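Local coordinates for uncharacterized protein (Bacteroides ovatus, PDB 3P02), which is of unknown function but joins an N-terminal beta-sandwich-like domain to a C-terminal domain built round a large antiparallel beta sheet, at residues F9-F15 / Y143-A147; K88-P93 / L107-L113; K177-T181 / A197-T201; K211-T217 / K229-E235. All coordinates share one frame; numbering follows the deposited sequence.

Interaction 1 (F9-F15 / Y143-A147); sequences FKQLISF and YYRTA
Arg145, just before strand 146-154, reaches back to the carbonyls of Phe9 and Ile13 and grips the turn that leads into strand 13-15, an outermost strand of a four-stranded antiparallel sheet in an N-terminal beta domain probably related to the E-set folds. Its NH2 meets Phe9 O at 3.0 Å in a nearly straight bond (176°) that uses a carbonyl lone pair and lies in the guanidinium plane. NH1 bonds Ile13 O at 2.9 Å, but from above that carbonyl plane and in a bent bond (134°). These two bonds hold the guanidinium against rotation; NH1 also donates to water 1, which lies within bonding distance of Phe9 O. One guanidinium face lies against Leu12 CB, while Tyr143 CB sits over the guanidinium centre. A bend at chi2 (-54°) turns the arginine chain toward these carbonyls although its CB points away from them.

Next to it, the Tyr143 ring takes Phe9 CB on one face, a CH-pi contact 3.6 Å from the ring centroid; the two rings are near parallel but slid apart. Asp6 fixes the Tyr143 hydroxyl by a hydrogen bond, and Trp4 packs edge-to-face with Phe9. On the strand side, Ser14 pairs with Leu44 and Arg145 with Val128 through backbone bonds, which position the two segments. At the far end Phe15 N donates to Tyr144 O at 2.9 Å, and Phe15 CD2 rests 3.7 Å from Ala147 CB.

Interaction 2 (K88-P93 / L107-L113); sequences KYYSFP and LPIEFSL
Tyr90 and Phe92 both hold CG between the backbone N and the carbonyl carbon (chi1 64° and 65°), which carries their rings away from segment 107-113 and leaves the CB atoms to touch it. Phe92 CB lies 3.9 Å from Ile109 CG1, and Tyr90 CB approaches Phe111 CD1, whose ring carries Ile109 CG2 of its own strand over one face. Tyr89 is turned otherwise: with CG anti to its carbonyl carbon, its ring presents an edge to Ser112 O, which lies in the ring plane 3.3 Å from Tyr89 CD1, while its CB packs on Leu113 CD2. At the other end Leu107 and Pro93 slide past each other in opposite directions, with CD1 of the leucine 3.8 Å from CD of the proline.

Main-chain bonds set this register. Ser112 N donates to Tyr89 O at 2.8 Å, nearly straight at the hydrogen but from above the carbonyl plane. Ser91 and Glu110 form a hydrogen-bonded antiparallel pair, Glu110 N meeting Ser91 O at 2.9 Å and Ser91 N returning the bond to Glu110 O. Their side chains share the outer face, where water 2 donates to Glu110 OE1 at 2.6 Å. Tyr90 and Phe111, a non-hydrogen-bonded pair, face inward, and Tyr90, Phe92 and Ile109 meet Leu124 and Leu126 of strand 122-130. This is the packing of a beta sandwich: short strand 90-91 closes one edge of an antiparallel sheet whose apolar face lies against a second sheet.

Interaction 3 (K177-T181 / A197-T201); sequences KFSST and AGQRT. With EDO (1,2-ethanediol), chain D.
The Phe178 ring meets Gln199 CG and Gly198 CA obliquely, Gln199 CG lying 3.5 Å from Phe178 CD1 and Gly198 CA 3.9 Å from Phe178 CE1. Over one face of the ring sits the C2 carbon of a bound 1,2-ethanediol, 3.6 Å above the plane and displaced toward the rim. The glutamine amide plane is inclined 35° to the ring as the two side chains slide past each other in opposite directions. With chi1 at 64°, Phe178 swings its ring toward segment 197-201, while Tyr289 packs against it edge-to-face.

The extended Gln199 chain brings its amide between two partners: NE2 makes a weak, bent bond of 3.0 Å to Ser179 O, and OE1 accepts from the diol O2 at 2.6 Å. The other hydroxyl, O1, donates to Gly198 O at an unusually short distance. Gly198 O also accepts from Arg200 NH1 at 3.0 Å and lies close to the guanidinium plane. Gly198 and Gln199 are the central residues of a type I' beta turn from Ala197 to Arg200, and both have positive phi. Salt bridges join Arg200 to Asp206 and Asp278, so the guanidinium that bonds the turn carbonyl is itself fixed by two aspartates.

Chemically, the site combines an aromatic face with two carbonyl acceptors that the two hydroxyls of the diol reach at once. The molecule probably came from the crystallisation liquor, and its binding identifies no natural ligand.

Interaction 4 (K211-T217 / K229-E235); sequences KVFLQFT and KMKIWAE
Phe213 and Trp233 meet with their ring planes nearly parallel (11°) yet slid apart, so that the phenylalanine CB, rather than its ring, sits over the indole. Phe213 CB lies 3.5 Å from the centroid of the Trp233 six-membered ring, a CH-pi contact over the face. Trp233 achieves this with CG between its backbone N and carbonyl carbon (chi1 71°), which folds the indole back across the neighbouring strand. Gln215 CB meets the indole edge at CZ3, and in one of its conformers the glutamine chain runs alongside Lys231 in the same direction. Beyond Phe213, Glu235 CG packs obliquely on CE1, and water 4 links the Glu235 carboxylate to Lys211 NZ.

On the other face of the sheet, selenomethionine Met230 lies side by side with Phe216. A bend at chi3 (70°) places Met230 CE over the centre of the Phe216 ring, 3.5 Å from its centroid, with SE oblique to the ring in a Met-aromatic contact. Met230 CE also touches Leu214 CB at 3.7 Å, while Leu214 CD2 and Val212 CG1 both reach Ile232 CG1.

Phe213 with Trp233 and Gln215 with Lys231 are hydrogen-bonded antiparallel pairs. At the end, Lys229 O takes two donors from Thr217, N at 3.1 Å and OG1 at 2.7 Å, the hydroxyl coming from above the carbonyl plane. This beta hairpin lies within a large antiparallel sheet, between strands 192-196 and 242-255; its Val212, Phe216, Met230 and Ile232 side chains pack on strand 262-278.

The four contacts fall into two groups along an elongated chain. Interactions 1 and 2 engage the opposite outermost strands, 13-15 and 90-91, of the N-terminal four-stranded antiparallel sheet, with centres about 21 Å apart. Interaction 1 also joins strand 13-15 to strand 146-154 of a second, mixed sheet, and both segments of interaction 2 fall between its two in sequence. Interactions 3 and 4 follow later, about 18 Å apart between centres, and both reach the large C-terminal antiparallel sheet; they touch where Ala197 CB packs on Val212 CG2 at 3.9 Å. Interactions 1 and 4 are about 46 Å apart between centres, on opposite sides of the chain's centre, consistent with two separately packed beta domains.

Interaction 1 (F9-F15 / Y143-A147)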
# COMPACT_ATOMS: atom_id res chain seq x y z
N PHE A 9 -32.29 0.45 -15.27
CA PHE A 9 -30.87 0.50 -14.94
C PHE A 9 -30.58 -0.36 -13.69
O PHE A 9 -29.42 -0.69 -13.42
CB PHE A 9 -30.41 1.94 -14.74
CG PHE A 9 -30.47 2.76 -16.01
CD1 PHE A 9 -29.48 2.64 -16.97
CD2 PHE A 9 -31.54 3.61 -16.25
CE1 PHE A 9 -29.56 3.37 -18.16
CE2 PHE A 9 -31.61 4.36 -17.43
CZ PHE A 9 -30.62 4.23 -18.38
N LYS A 10 -31.66 -0.74 -12.96
CA LYS A 10 -31.61 -1.60 -11.78
C LYS A 10 -32.05 -3.06 -12.14
O LYS A 10 -32.73 -3.74 -11.35
CB LYS A 10 -32.38 -1.01 -10.59
CG LYS A 10 -31.58 0.08 -9.88
CD LYS A 10 -31.86 0.15 -8.40
CE LYS A 10 -32.89 1.19 -8.04
NZ LYS A 10 -32.70 1.69 -6.66
N GLN A 11 -31.64 -3.51 -13.34
CA GLN A 11 -31.78 -4.87 -13.87
C GLN A 11 -30.47 -5.21 -14.60
O GLN A 11 -30.30 -6.30 -15.14
CB GLN A 11 -33.04 -5.07 -14.74
CG GLN A 11 -33.24 -4.10 -15.91
CD GLN A 11 -32.59 -4.49 -17.22
OE1 GLN A 11 -32.17 -5.63 -17.45
NE2 GLN A 11 -32.54 -3.54 -18.15
N LEU A 12 -29.54 -4.24 -14.59
CA LEU A 12 -28.22 -4.35 -15.17
C LEU A 12 -27.20 -4.76 -14.12
O LEU A 12 -27.53 -4.96 -12.94
CB LEU A 12 -27.81 -3.04 -15.87
CG LEU A 12 -28.77 -2.58 -17.02
CD1 LEU A 12 -28.37 -1.21 -17.54
CD2 LEU A 12 -28.81 -3.60 -18.17
N ILE A 13 -25.97 -4.96 -14.56
CA ILE A 13 -24.92 -5.54 -13.72
C ILE A 13 -23.98 -4.48 -13.17
O ILE A 13 -23.70 -3.49 -13.84
CB ILE A 13 -24.22 -6.60 -14.57
CG1 ILE A 13 -25.27 -7.68 -15.00
CG2 ILE A 13 -23.04 -7.25 -13.84
CD1 ILE A 13 -24.92 -8.41 -16.13
N SER A 14 -23.51 -4.68 -11.94
CA SER A 14 -22.63 -3.72 -11.30
C SER A 14 -21.61 -4.42 -10.43
O SER A 14 -21.71 -5.64 -10.22
CB SER A 14 -23.45 -2.77 -10.44
OG SER A 14 -24.12 -3.48 -9.41
N PHE A 15 -20.68 -3.64 -9.86
CA PHE A 15 -19.73 -4.17 -8.90
C PHE A 15 -20.18 -3.85 -7.49
O PHE A 15 -20.81 -2.81 -7.26
CB PHE A 15 -18.32 -3.61 -9.11
CG PHE A 15 -17.63 -4.10 -10.35
CD1 PHE A 15 -17.41 -5.46 -10.56
CD2 PHE A 15 -17.20 -3.19 -11.32
CE1 PHE A 15 -16.74 -5.91 -11.71
CE2 PHE A 15 -16.50 -3.64 -12.45
CZ PHE A 15 -16.28 -4.99 -12.63
N TYR A 143 -24.72 3.80 -10.67
CA TYR A 143 -25.00 2.37 -10.71
C TYR A 143 -23.78 1.49 -10.53
O TYR A 143 -23.89 0.30 -10.79
CB TYR A 143 -25.72 2.03 -12.01
CG TYR A 143 -27.09 2.66 -12.06
CD1 TYR A 143 -28.09 2.28 -11.17
CD2 TYR A 143 -27.38 3.67 -12.98
CE1 TYR A 143 -29.34 2.90 -11.17
CE2 TYR A 143 -28.63 4.29 -13.00
CZ TYR A 143 -29.60 3.90 -12.09
OH TYR A 143 -30.84 4.50 -12.11
N TYR A 144 -22.67 2.04 -10.03
CA TYR A 144 -21.46 1.29 -9.69
C TYR A 144 -20.99 0.37 -10.83
O TYR A 144 -20.61 -0.78 -10.57
CB TYR A 144 -21.67 0.47 -8.39
CG TYR A 144 -22.28 1.27 -7.26
CD1 TYR A 144 -21.50 2.11 -6.48
CD2 TYR A 144 -23.65 1.22 -7.01
CE1 TYR A 144 -22.07 2.89 -5.47
CE2 TYR A 144 -24.22 1.98 -6.00
CZ TYR A 144 -23.43 2.80 -5.21
OH TYR A 144 -23.99 3.55 -4.20
N ARG A 145 -20.93 0.89 -12.07
CA ARG A 145 -20.45 0.06 -13.18
C ARG A 145 -18.92 -0.12 -13.15
O ARG A 145 -18.44 -1.06 -13.77
CB ARG A 145 -20.81 0.67 -14.55
CG ARG A 145 -22.27 0.92 -14.80
CD ARG A 145 -23.17 -0.29 -14.60
NE ARG A 145 -24.52 0.17 -14.91
CZ ARG A 145 -25.64 -0.31 -14.38
NH1 ARG A 145 -25.60 -1.32 -13.52
NH2 ARG A 145 -26.81 0.26 -14.68
N THR A 146 -18.20 0.76 -12.45
CA THR A 146 -16.74 0.81 -12.43
C THR A 146 -16.18 0.71 -11.00
O THR A 146 -16.62 1.42 -10.10
CB THR A 146 -16.29 2.11 -13.13
OG1 THR A 146 -16.75 2.02 -14.48
CG2 THR A 146 -14.77 2.30 -13.16
N ALA A 147 -15.19 -0.17 -10.82
CA ALA A 147 -14.45 -0.37 -9.57
C ALA A 147 -12.99 0.04 -9.79
O ALA A 147 -12.45 -0.17 -10.89
CB ALA A 147 -14.52 -1.84 -9.15
O HOH W 1 -27.61 -2.09 -11.71

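Interaction 2 (K88-P93 / L107-L113)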
# COMPACT_ATOMS: atom_id res chain seq x y z
N LYS A 88 1.42 -6.06 -17.06
CA LYS A 88 2.23 -7.20 -16.64
C LYS A 88 1.97 -7.61 -15.18
O LYS A 88 2.25 -8.75 -14.81
CB LYS A 88 3.72 -6.91 -16.86
CG LYS A 88 4.29 -5.77 -16.03
CD LYS A 88 5.81 -5.74 -16.25
CE LYS A 88 6.51 -4.85 -15.28
NZ LYS A 88 7.98 -5.09 -15.32
N TYR A 89 1.33 -6.72 -14.40
CA TYR A 89 1.07 -7.02 -12.99
C TYR A 89 -0.27 -7.68 -12.71
O TYR A 89 -0.52 -8.05 -11.54
CB TYR A 89 1.15 -5.75 -12.17
CG TYR A 89 2.54 -5.16 -12.18
CD1 TYR A 89 3.59 -5.79 -11.53
CD2 TYR A 89 2.81 -3.96 -12.84
CE1 TYR A 89 4.88 -5.25 -11.53
CE2 TYR A 89 4.08 -3.41 -12.84
CZ TYR A 89 5.12 -4.06 -12.19
OH TYR A 89 6.39 -3.54 -12.16
N TYR A 90 -1.13 -7.88 -13.73
CA TYR A 90 -2.40 -8.50 -13.41
C TYR A 90 -2.95 -9.28 -14.59
O TYR A 90 -2.52 -9.10 -15.73
CB TYR A 90 -3.46 -7.42 -12.97
CG TYR A 90 -3.81 -6.44 -14.07
CD1 TYR A 90 -4.75 -6.76 -15.05
CD2 TYR A 90 -3.12 -5.24 -14.20
CE1 TYR A 90 -5.01 -5.89 -16.11
CE2 TYR A 90 -3.38 -4.35 -15.25
CZ TYR A 90 -4.33 -4.69 -16.21
OH TYR A 90 -4.55 -3.84 -17.25
N SER A 91 -3.97 -10.10 -14.29
CA SER A 91 -4.75 -10.78 -15.32
C SER A 91 -6.16 -11.01 -14.82
O SER A 91 -6.39 -11.30 -13.65
CB SER A 91 -4.10 -12.07 -15.79
OG SER A 91 -4.24 -13.12 -14.84
N PHE A 92 -7.11 -10.87 -15.73
CA PHE A 92 -8.51 -11.12 -15.38
C PHE A 92 -9.25 -11.55 -16.64
O PHE A 92 -8.91 -11.08 -17.73
CB PHE A 92 -9.18 -9.93 -14.68
CG PHE A 92 -9.33 -8.67 -15.50
CD1 PHE A 92 -10.40 -8.52 -16.39
CD2 PHE A 92 -8.43 -7.63 -15.37
CE1 PHE A 92 -10.55 -7.35 -17.13
CE2 PHE A 92 -8.58 -6.46 -16.13
CZ PHE A 92 -9.63 -6.33 -17.00
N PRO A 93 -10.27 -12.41 -16.54
CA PRO A 93 -10.99 -12.81 -17.77
C PRO A 93 -11.81 -11.62 -18.31
O PRO A 93 -12.40 -10.86 -17.53
CB PRO A 93 -11.88 -13.96 -17.31
CG PRO A 93 -12.07 -13.74 -15.85
CD PRO A 93 -10.78 -13.12 -15.35
N LEU A 107 -15.46 -11.71 -10.28
CA LEU A 107 -14.42 -11.47 -11.24
C LEU A 107 -13.10 -11.74 -10.55
O LEU A 107 -12.72 -10.96 -9.68
CB LEU A 107 -14.46 -10.05 -11.83
CG LEU A 107 -13.31 -9.72 -12.82
CD1 LEU A 107 -13.36 -10.62 -14.05
CD2 LEU A 107 -13.37 -8.27 -13.24
N PRO A 108 -12.43 -12.86 -10.86
CA PRO A 108 -11.14 -13.11 -10.19
C PRO A 108 -10.02 -12.35 -10.90
O PRO A 108 -9.81 -12.51 -12.11
CB PRO A 108 -10.96 -14.63 -10.26
CG PRO A 108 -11.92 -15.10 -11.39
CD PRO A 108 -12.78 -13.93 -11.82
N ILE A 109 -9.31 -11.50 -10.14
CA ILE A 109 -8.19 -10.74 -10.66
C ILE A 109 -6.92 -11.28 -10.04
O ILE A 109 -6.73 -11.15 -8.82
CB ILE A 109 -8.32 -9.21 -10.43
CG1 ILE A 109 -9.66 -8.69 -11.01
CG2 ILE A 109 -7.11 -8.48 -11.06
CD1 ILE A 109 -10.41 -7.84 -10.14
N GLU A 110 -6.03 -11.87 -10.87
CA GLU A 110 -4.77 -12.40 -10.37
C GLU A 110 -3.72 -11.32 -10.41
O GLU A 110 -3.36 -10.85 -11.48
CB GLU A 110 -4.32 -13.61 -11.20
CG GLU A 110 -5.24 -14.82 -11.00
CD GLU A 110 -4.85 -16.10 -11.72
OE1 GLU A 110 -3.87 -16.08 -12.50
OE2 GLU A 110 -5.53 -17.13 -11.49
N PHE A 111 -3.29 -10.86 -9.24
CA PHE A 111 -2.21 -9.88 -9.16
C PHE A 111 -0.88 -10.61 -9.04
O PHE A 111 -0.77 -11.58 -8.28
CB PHE A 111 -2.41 -8.98 -7.93
CG PHE A 111 -3.56 -8.02 -8.12
CD1 PHE A 111 -3.41 -6.86 -8.87
CD2 PHE A 111 -4.82 -8.30 -7.59
CE1 PHE A 111 -4.45 -5.95 -9.02
CE2 PHE A 111 -5.88 -7.40 -7.75
CZ PHE A 111 -5.69 -6.24 -8.48
N SER A 112 0.14 -10.12 -9.78
CA SER A 112 1.51 -10.65 -9.75
C SER A 112 2.40 -9.44 -9.65
O SER A 112 2.70 -8.80 -10.65
CB SER A 112 1.79 -11.47 -11.00
OG SER A 112 0.95 -12.61 -11.05
N LEU A 113 2.72 -9.02 -8.40
CA LEU A 113 3.38 -7.74 -8.18
C LEU A 113 4.87 -7.73 -7.89
O LEU A 113 5.37 -6.68 -7.47
CB LEU A 113 2.65 -7.03 -7.02
CG LEU A 113 1.08 -7.01 -7.12
CD1 LEU A 113 0.49 -6.24 -5.97
CD2 LEU A 113 0.60 -6.38 -8.45
O HOH W 2 -1.88 -14.69 -13.35

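Interaction 3 (K177-T181 / A197-T201)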
# COMPACT_ATOMS: atom_id res chain seq x y z
N LYS A 177 14.89 19.04 15.35
CA LYS A 177 14.42 19.86 14.23
C LYS A 177 13.14 19.30 13.65
O LYS A 177 12.28 20.06 13.19
CB LYS A 177 15.50 20.00 13.14
CG LYS A 177 16.74 20.75 13.66
CD LYS A 177 16.44 22.20 14.00
CE LYS A 177 17.54 22.81 14.84
NZ LYS A 177 17.16 24.18 15.29
N PHE A 178 13.01 17.97 13.64
CA PHE A 178 11.79 17.37 13.12
C PHE A 178 11.66 15.92 13.59
O PHE A 178 12.66 15.26 13.89
CB PHE A 178 11.76 17.41 11.57
CG PHE A 178 12.85 16.61 10.89
CD1 PHE A 178 12.66 15.27 10.57
CD2 PHE A 178 14.05 17.22 10.52
CE1 PHE A 178 13.66 14.53 9.93
CE2 PHE A 178 15.05 16.48 9.89
CZ PHE A 178 14.85 15.15 9.58
N SER A 179 10.42 15.41 13.54
CA SER A 179 10.10 13.99 13.74
C SER A 179 8.69 13.78 13.22
O SER A 179 7.92 14.75 13.08
CB SER A 179 10.25 13.51 15.19
OG SER A 179 9.26 14.09 16.03
N SER A 180 8.33 12.52 12.99
CA SER A 180 6.99 12.17 12.50
C SER A 180 6.39 11.12 13.40
O SER A 180 7.08 10.14 13.71
CB SER A 180 7.09 11.64 11.07
OG SER A 180 7.68 12.61 10.22
N THR A 181 5.11 11.28 13.77
CA THR A 181 4.47 10.30 14.66
C THR A 181 4.37 8.95 13.98
O THR A 181 4.50 7.92 14.68
CB THR A 181 3.08 10.76 15.15
OG1 THR A 181 2.21 10.90 14.03
CG2 THR A 181 3.13 12.02 15.96
N ALA A 197 13.49 9.65 4.30
CA ALA A 197 14.14 10.56 5.22
C ALA A 197 13.50 11.97 5.13
O ALA A 197 12.78 12.28 4.16
CB ALA A 197 15.63 10.64 4.88
N GLY A 198 13.83 12.83 6.11
CA GLY A 198 13.43 14.24 6.06
C GLY A 198 11.96 14.58 6.00
O GLY A 198 11.57 15.55 5.33
N GLN A 199 11.15 13.80 6.73
CA GLN A 199 9.70 13.97 6.87
C GLN A 199 8.92 13.72 5.57
O GLN A 199 7.71 13.96 5.53
CB GLN A 199 9.33 15.36 7.44
CG GLN A 199 9.57 15.44 8.92
CD GLN A 199 8.88 16.62 9.53
OE1 GLN A 199 9.06 17.76 9.09
NE2 GLN A 199 8.10 16.38 10.58
N ARG A 200 9.59 13.15 4.55
CA ARG A 200 8.88 12.85 3.31
C ARG A 200 7.87 11.71 3.53
O ARG A 200 8.02 10.86 4.42
CB ARG A 200 9.87 12.49 2.17
CG ARG A 200 10.33 13.68 1.30
CD ARG A 200 10.97 14.80 2.12
NE ARG A 200 11.52 15.83 1.25
CZ ARG A 200 12.36 16.78 1.65
NH1 ARG A 200 12.71 16.87 2.93
NH2 ARG A 200 12.84 17.66 0.79
N THR A 201 6.81 11.71 2.72
CA THR A 201 5.77 10.69 2.76
C THR A 201 5.36 10.43 1.32
O THR A 201 5.81 11.13 0.41
CB THR A 201 4.53 11.15 3.59
OG1 THR A 201 3.85 12.16 2.83
CG2 THR A 201 4.87 11.71 5.01
C1 EDO D . 12.11 18.78 6.16
O1 EDO D . 11.05 18.03 5.54
C2 EDO D . 12.21 18.43 7.64
O2 EDO D . 11.19 19.12 8.37

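Interaction 4 (K211-T217 / K229-E235)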
# COMPACT_ATOMS: atom_id res chain seq x y z
N LYS A 211 14.52 8.19 -0.30
CA LYS A 211 14.36 6.78 0.07
C LYS A 211 15.56 6.22 0.84
O LYS A 211 16.72 6.33 0.41
CB LYS A 211 14.15 5.94 -1.19
CG LYS A 211 12.76 6.12 -1.81
CD LYS A 211 12.63 5.47 -3.19
CE LYS A 211 12.72 3.96 -3.12
NZ LYS A 211 12.75 3.34 -4.48
N VAL A 212 15.25 5.60 1.98
CA VAL A 212 16.25 4.92 2.82
C VAL A 212 15.79 3.48 2.95
O VAL A 212 14.67 3.23 3.40
CB VAL A 212 16.45 5.60 4.19
CG1 VAL A 212 17.42 4.78 5.04
CG2 VAL A 212 16.95 7.04 4.01
N PHE A 213 16.64 2.55 2.53
CA PHE A 213 16.31 1.13 2.53
C PHE A 213 16.75 0.47 3.81
O PHE A 213 17.81 0.80 4.36
CB PHE A 213 16.98 0.44 1.34
CG PHE A 213 16.51 0.89 -0.03
CD1 PHE A 213 17.07 2.01 -0.64
CD2 PHE A 213 15.50 0.20 -0.68
CE1 PHE A 213 16.59 2.47 -1.89
CE2 PHE A 213 15.03 0.64 -1.93
CZ PHE A 213 15.58 1.76 -2.53
N LEU A 214 15.94 -0.49 4.26
CA LEU A 214 16.21 -1.34 5.43
C LEU A 214 16.05 -2.76 5.04
O LEU A 214 15.03 -3.12 4.42
CB LEU A 214 15.24 -1.04 6.60
CG LEU A 214 15.41 0.34 7.26
CD1 LEU A 214 14.17 0.68 8.13
CD2 LEU A 214 16.72 0.40 8.09
N GLN A 215 17.02 -3.59 5.43
CA GLN A 215 16.94 -5.02 5.18
C GLN A 215 16.93 -5.75 6.50
O GLN A 215 17.81 -5.52 7.33
CB GLN A 215 18.09 -5.50 4.29
CG GLN A 215 18.07 -7.01 4.00
CD GLN A 215 19.22 -7.41 3.11
OE1 GLN A 215 19.83 -6.58 2.43
NE2 GLN A 215 19.54 -8.69 3.08
N PHE A 216 15.93 -6.61 6.71
CA PHE A 216 15.80 -7.41 7.92
C PHE A 216 16.45 -8.75 7.66
O PHE A 216 15.89 -9.58 6.94
CB PHE A 216 14.30 -7.59 8.26
CG PHE A 216 13.63 -6.30 8.64
CD1 PHE A 216 13.18 -5.40 7.67
CD2 PHE A 216 13.49 -5.94 9.98
CE1 PHE A 216 12.57 -4.19 8.03
CE2 PHE A 216 12.85 -4.75 10.35
CZ PHE A 216 12.42 -3.86 9.36
N THR A 217 17.64 -8.97 8.20
CA THR A 217 18.33 -10.25 7.95
C THR A 217 17.85 -11.32 8.93
O THR A 217 17.29 -11.01 9.99
CB THR A 217 19.88 -10.10 8.10
OG1 THR A 217 20.23 -10.17 9.50
CG2 THR A 217 20.44 -8.81 7.43
N LYS A 229 20.52 -8.67 12.96
CA LYS A 229 21.22 -7.67 12.14
C LYS A 229 20.32 -7.13 11.03
O LYS A 229 19.40 -7.80 10.53
CB LYS A 229 22.46 -8.32 11.46
CG LYS A 229 23.55 -8.75 12.43
CD LYS A 229 24.69 -9.46 11.66
CE LYS A 229 25.52 -10.26 12.61
NZ LYS A 229 26.65 -10.89 11.89
N MSE A 230 20.65 -5.91 10.61
CA MSE A 230 20.01 -5.23 9.48
C MSE A 230 21.06 -4.61 8.60
O MSE A 230 22.23 -4.44 9.00
CB MSE A 230 19.08 -4.13 9.99
CG MSE A 230 17.97 -4.68 10.87
SE MSE A 230 16.70 -3.32 11.31
CE MSE A 230 15.97 -3.16 9.49
N LYS A 231 20.64 -4.25 7.39
CA LYS A 231 21.41 -3.40 6.49
C LYS A 231 20.60 -2.12 6.31
O LYS A 231 19.37 -2.17 6.31
CB LYS A 231 21.68 -4.08 5.14
CG LYS A 231 22.62 -5.28 5.28
CD LYS A 231 22.80 -6.03 3.98
CE LYS A 231 23.66 -7.27 4.16
NZ LYS A 231 23.80 -8.03 2.89
N ILE A 232 21.28 -1.00 6.14
CA ILE A 232 20.65 0.29 5.86
C ILE A 232 21.45 0.96 4.74
O ILE A 232 22.69 0.97 4.78
CB ILE A 232 20.52 1.19 7.13
CG1 ILE A 232 19.58 2.40 6.83
CG2 ILE A 232 21.92 1.64 7.68
CD1 ILE A 232 19.25 3.29 8.11
N TRP A 233 20.76 1.54 3.74
CA TRP A 233 21.48 2.21 2.68
C TRP A 233 20.57 3.15 1.90
O TRP A 233 19.35 3.11 2.04
CB TRP A 233 22.14 1.17 1.72
CG TRP A 233 21.18 0.42 0.85
CD1 TRP A 233 20.90 0.66 -0.46
CD2 TRP A 233 20.42 -0.76 1.21
NE1 TRP A 233 19.99 -0.25 -0.94
CE2 TRP A 233 19.69 -1.15 0.06
CE3 TRP A 233 20.33 -1.55 2.36
CZ2 TRP A 233 18.89 -2.30 0.03
CZ3 TRP A 233 19.48 -2.65 2.36
CH2 TRP A 233 18.76 -3.01 1.21
N ALA A 234 21.17 3.98 1.03
CA ALA A 234 20.43 4.83 0.12
C ALA A 234 20.91 4.55 -1.28
O ALA A 234 22.03 4.07 -1.45
CB ALA A 234 20.63 6.31 0.46
N GLU A 235 20.05 4.79 -2.27
CA GLU A 235 20.47 4.68 -3.68
C GLU A 235 20.83 6.06 -4.26
O GLU A 235 21.62 6.12 -5.20
CB GLU A 235 19.38 4.06 -4.55
CG GLU A 235 19.25 2.57 -4.38
CD GLU A 235 18.15 1.93 -5.19
OE1 GLU A 235 17.34 2.66 -5.82
OE2 GLU A 235 18.08 0.69 -5.17
O HOH W 3 17.92 6.61 -2.03
O HOH W 4 15.41 4.37 -5.02